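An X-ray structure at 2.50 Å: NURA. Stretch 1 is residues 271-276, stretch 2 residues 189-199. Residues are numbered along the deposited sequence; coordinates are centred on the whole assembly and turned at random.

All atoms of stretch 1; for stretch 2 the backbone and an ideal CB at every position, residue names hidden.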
# COMPACT_ATOMS: atom_id res chain seq x y z
N ARG A 271 -4.54 22.26 -2.94
CA ARG A 271 -5.94 22.21 -3.35
C ARG A 271 -6.82 22.55 -2.16
O ARG A 271 -6.62 22.04 -1.06
CB ARG A 271 -6.30 20.81 -3.80
CG ARG A 271 -7.70 20.69 -4.41
CD ARG A 271 -8.10 19.23 -4.63
NE ARG A 271 -9.50 19.13 -5.05
CZ ARG A 271 -9.95 18.48 -6.13
NH1 ARG A 271 -9.13 17.82 -6.96
NH2 ARG A 271 -11.25 18.51 -6.39
N VAL A 272 -7.82 23.40 -2.38
CA VAL A 272 -8.80 23.68 -1.32
C VAL A 272 -10.18 23.34 -1.83
O VAL A 272 -10.56 23.81 -2.89
CB VAL A 272 -8.80 25.15 -0.93
CG1 VAL A 272 -9.81 25.36 0.13
CG2 VAL A 272 -7.42 25.64 -0.46
N ASP A 273 -10.92 22.52 -1.08
CA ASP A 273 -12.34 22.29 -1.34
C ASP A 273 -13.13 22.95 -0.24
O ASP A 273 -12.83 22.79 0.92
CB ASP A 273 -12.68 20.82 -1.32
CG ASP A 273 -11.90 20.01 -2.34
OD1 ASP A 273 -11.56 20.63 -3.35
OD2 ASP A 273 -11.63 18.77 -2.09
N ILE A 274 -14.17 23.68 -0.61
CA ILE A 274 -15.02 24.34 0.34
C ILE A 274 -16.46 24.12 -0.11
O ILE A 274 -16.79 24.40 -1.23
CB ILE A 274 -14.62 25.86 0.47
CG1 ILE A 274 -15.65 26.67 1.25
CG2 ILE A 274 -14.46 26.51 -0.85
CD1 ILE A 274 -15.17 28.10 1.48
N VAL A 275 -17.31 23.56 0.75
CA VAL A 275 -18.71 23.32 0.39
C VAL A 275 -19.53 24.62 0.40
O VAL A 275 -19.70 25.28 1.45
CB VAL A 275 -19.42 22.36 1.35
CG1 VAL A 275 -20.91 22.38 1.10
CG2 VAL A 275 -18.85 20.95 1.23
N GLY A 276 -20.08 24.95 -0.76
CA GLY A 276 -20.81 26.18 -0.95
C GLY A 276 -20.36 26.85 -2.23
O GLY A 276 -19.47 26.33 -2.93
N UNK A 189 -20.76 17.50 9.71
CA UNK A 189 -19.82 18.61 9.66
C UNK A 189 -20.28 19.69 8.66
O UNK A 189 -20.29 20.86 8.98
CB UNK A 189 -18.43 18.10 9.28
N UNK A 190 -20.69 19.25 7.49
CA UNK A 190 -21.19 20.12 6.45
C UNK A 190 -22.39 20.89 6.92
O UNK A 190 -22.47 22.09 6.71
CB UNK A 190 -21.54 19.32 5.19
N UNK A 191 -23.32 20.23 7.56
CA UNK A 191 -24.51 20.96 7.99
C UNK A 191 -24.28 21.91 9.19
O UNK A 191 -24.94 22.92 9.28
CB UNK A 191 -25.60 19.95 8.35
N UNK A 192 -23.35 21.60 10.07
CA UNK A 192 -23.08 22.45 11.21
C UNK A 192 -22.10 23.59 10.82
O UNK A 192 -22.13 24.70 11.39
CB UNK A 192 -22.51 21.61 12.36
N UNK A 193 -21.24 23.33 9.84
CA UNK A 193 -20.19 24.29 9.56
C UNK A 193 -20.13 24.76 8.12
O UNK A 193 -19.17 25.42 7.76
CB UNK A 193 -18.84 23.68 9.94
N UNK A 194 -21.16 24.45 7.32
CA UNK A 194 -21.39 25.12 6.01
C UNK A 194 -20.06 25.39 5.29
O UNK A 194 -19.23 24.48 5.21
CB UNK A 194 -22.15 26.44 6.21
N UNK A 195 -19.81 26.62 4.84
CA UNK A 195 -18.54 26.89 4.17
C UNK A 195 -17.33 27.12 5.06
O UNK A 195 -16.30 27.50 4.57
CB UNK A 195 -18.71 28.12 3.28
N UNK A 196 -17.43 26.93 6.36
CA UNK A 196 -16.32 27.21 7.27
C UNK A 196 -15.27 26.07 7.30
O UNK A 196 -14.27 26.16 7.99
CB UNK A 196 -16.87 27.45 8.68
N UNK A 197 -15.51 25.00 6.56
CA UNK A 197 -14.57 23.89 6.53
C UNK A 197 -13.74 23.94 5.24
O UNK A 197 -14.28 24.01 4.13
CB UNK A 197 -15.31 22.56 6.64
N UNK A 198 -12.42 23.91 5.41
CA UNK A 198 -11.51 23.96 4.30
C UNK A 198 -10.83 22.64 4.29
O UNK A 198 -10.17 22.26 5.25
CB UNK A 198 -10.52 25.12 4.39
N UNK A 199 -10.99 21.94 3.18
CA UNK A 199 -10.43 20.65 3.02
C UNK A 199 -9.18 20.79 2.15
O UNK A 199 -9.28 20.91 0.93
CB UNK A 199 -11.45 19.68 2.42

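Position 189 lies on a helical turn (phi/psi -61/-46), and its ideal CB finds no atom of stretch 1 within 5.5 Å. The contact therefore constrains nothing here beyond a helix-compatible residue; the deposited one is Ile-189.

Position 190 is also helical (-60/-46). Its CA-to-CB bond runs sideways to stretch 1, but the ideal CB stands 5.1 Å from Val-275 CG2. That gap to a methyl group favours an apolar side chain long enough to bridge it: isoleucine, leucine or methionine would all serve. The residue is Ile-190, with chi1 and chi2 both m, and its end closes the distance, CD1 lying 3.4 Å from Val-275 CG2.

Positions 191, 192 and 193 have ideal CB atoms with nothing of stretch 1 within 5.5 Å, so many residues are possible at each. They are Glu-191, Glu-192 and Tyr-193. The backbone bond from Tyr-193 N to Ile-189 O, 2.8 Å, is a helical one.

Position 194 has positive phi (39/-129) and is the first residue after the helix to leave helical angles. Glycine, asparagine or aspartate tolerate positive phi better than most. CA-to-CB points away, with the ideal CB 5.5 Å from Val-275 O, so stretch 1 asks little of the side chain. It is Asp-194, whose N donates to Ile-190 O at 2.8 Å.

Position 195 passes close to the other backbone. An ideal CB would sit 3.5 Å from Val-275 O and 3.9 Å from Ile-274 CG1; there is room for it, so alanine or another small residue would fit, and phi/psi of -80/7 does not demand glycine. Gly-195 is deposited. Its CA makes a CA-H...O contact with Val-275 O at 3.4 Å, and its carbonyl O lies 3.3 Å from Ile-274 CD1.

Position 196 directs CA-to-CB away from stretch 1, leaving the choice wide, polar residues included. It is Asn-196, whose N donates to Tyr-193 O at 2.7 Å.

Position 197 begins the strand (-102/127). Its CB bond runs sideways and meets nothing within 5.5 Å, so extended geometry is the main visible hint, one that suits beta-branched residues. Val-197 fits it.

Position 198 has its ideal CB 4.3 Å from Val-272 CG1, and Ile-274 also offers methyl groups nearby. Leucine, isoleucine, valine or methionine would suit. Leu-198 (m, t) brings CD2 to 3.9 Å from Ile-274 CD1 and 4.2 Å from Val-272 CG1.

Position 199 pairs with Asp-273 in an antiparallel bridge, CA to CA 5.0 Å, whatever its side chain. Its N donates to Asp-273 O at 3.0 Å (168°), and Asp-273 N donates to its O at 3.1 Å (166°). The two side chains share a sheet face, and Asp-273 is already salt-bridged from its OD1 to Arg-271 NE at 3.1 Å, so a second charge is not required; polar, aromatic or aliphatic residues are plausible. The residue is Trp-199, its CB 4.0 Å from Asp-273 CB and its ring presenting an edge to Asp-273 O.

Stretch 2 (189-199) IIEEYDGNVLW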
# COMPACT_ATOMS: atom_id res chain seq x y z
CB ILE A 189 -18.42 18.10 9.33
CG1 ILE A 189 -17.91 17.22 10.48
CG2 ILE A 189 -17.47 19.25 9.12
CD1 ILE A 189 -16.68 16.34 10.11
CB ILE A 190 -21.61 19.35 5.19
CG1 ILE A 190 -20.42 18.60 4.59
CG2 ILE A 190 -22.16 20.31 4.14
CD1 ILE A 190 -19.24 19.50 4.27
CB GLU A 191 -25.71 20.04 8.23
CG GLU A 191 -25.58 19.13 9.43
CD GLU A 191 -26.85 18.35 9.68
OE1 GLU A 191 -27.95 18.94 9.54
OE2 GLU A 191 -26.75 17.15 10.02
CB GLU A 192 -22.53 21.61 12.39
CG GLU A 192 -21.88 22.42 13.53
CD GLU A 192 -21.62 21.60 14.81
OE1 GLU A 192 -21.87 20.37 14.85
OE2 GLU A 192 -21.17 22.23 15.81
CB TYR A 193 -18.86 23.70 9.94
CG TYR A 193 -18.72 23.29 11.37
CD1 TYR A 193 -18.57 24.24 12.37
CD2 TYR A 193 -18.69 21.95 11.73
CE1 TYR A 193 -18.41 23.88 13.71
CE2 TYR A 193 -18.53 21.57 13.07
CZ TYR A 193 -18.39 22.55 14.05
OH TYR A 193 -18.23 22.19 15.37
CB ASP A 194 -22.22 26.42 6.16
CG ASP A 194 -23.76 26.17 6.37
OD1 ASP A 194 -24.15 25.08 6.89
OD2 ASP A 194 -24.58 27.09 6.00
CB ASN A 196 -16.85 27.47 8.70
CG ASN A 196 -17.83 28.69 8.79
OD1 ASN A 196 -17.78 29.63 7.99
ND2 ASN A 196 -18.70 28.65 9.80
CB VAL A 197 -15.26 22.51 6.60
CG1 VAL A 197 -14.23 21.48 6.88
CG2 VAL A 197 -16.31 22.51 7.66
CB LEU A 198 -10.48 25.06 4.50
CG LEU A 198 -11.05 26.47 4.60
CD1 LEU A 198 -9.93 27.45 4.66
CD2 LEU A 198 -12.00 26.78 3.43
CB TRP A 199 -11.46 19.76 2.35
CG TRP A 199 -12.79 19.71 3.07
CD1 TRP A 199 -13.83 20.60 2.97
CD2 TRP A 199 -13.23 18.68 3.95
NE1 TRP A 199 -14.88 20.19 3.76
CE2 TRP A 199 -14.54 19.01 4.37
CE3 TRP A 199 -12.64 17.50 4.42
CZ2 TRP A 199 -15.27 18.21 5.23
CZ3 TRP A 199 -13.36 16.71 5.27
CH2 TRP A 199 -14.68 17.07 5.67
O HOH W 1 -8.68 19.36 -1.15
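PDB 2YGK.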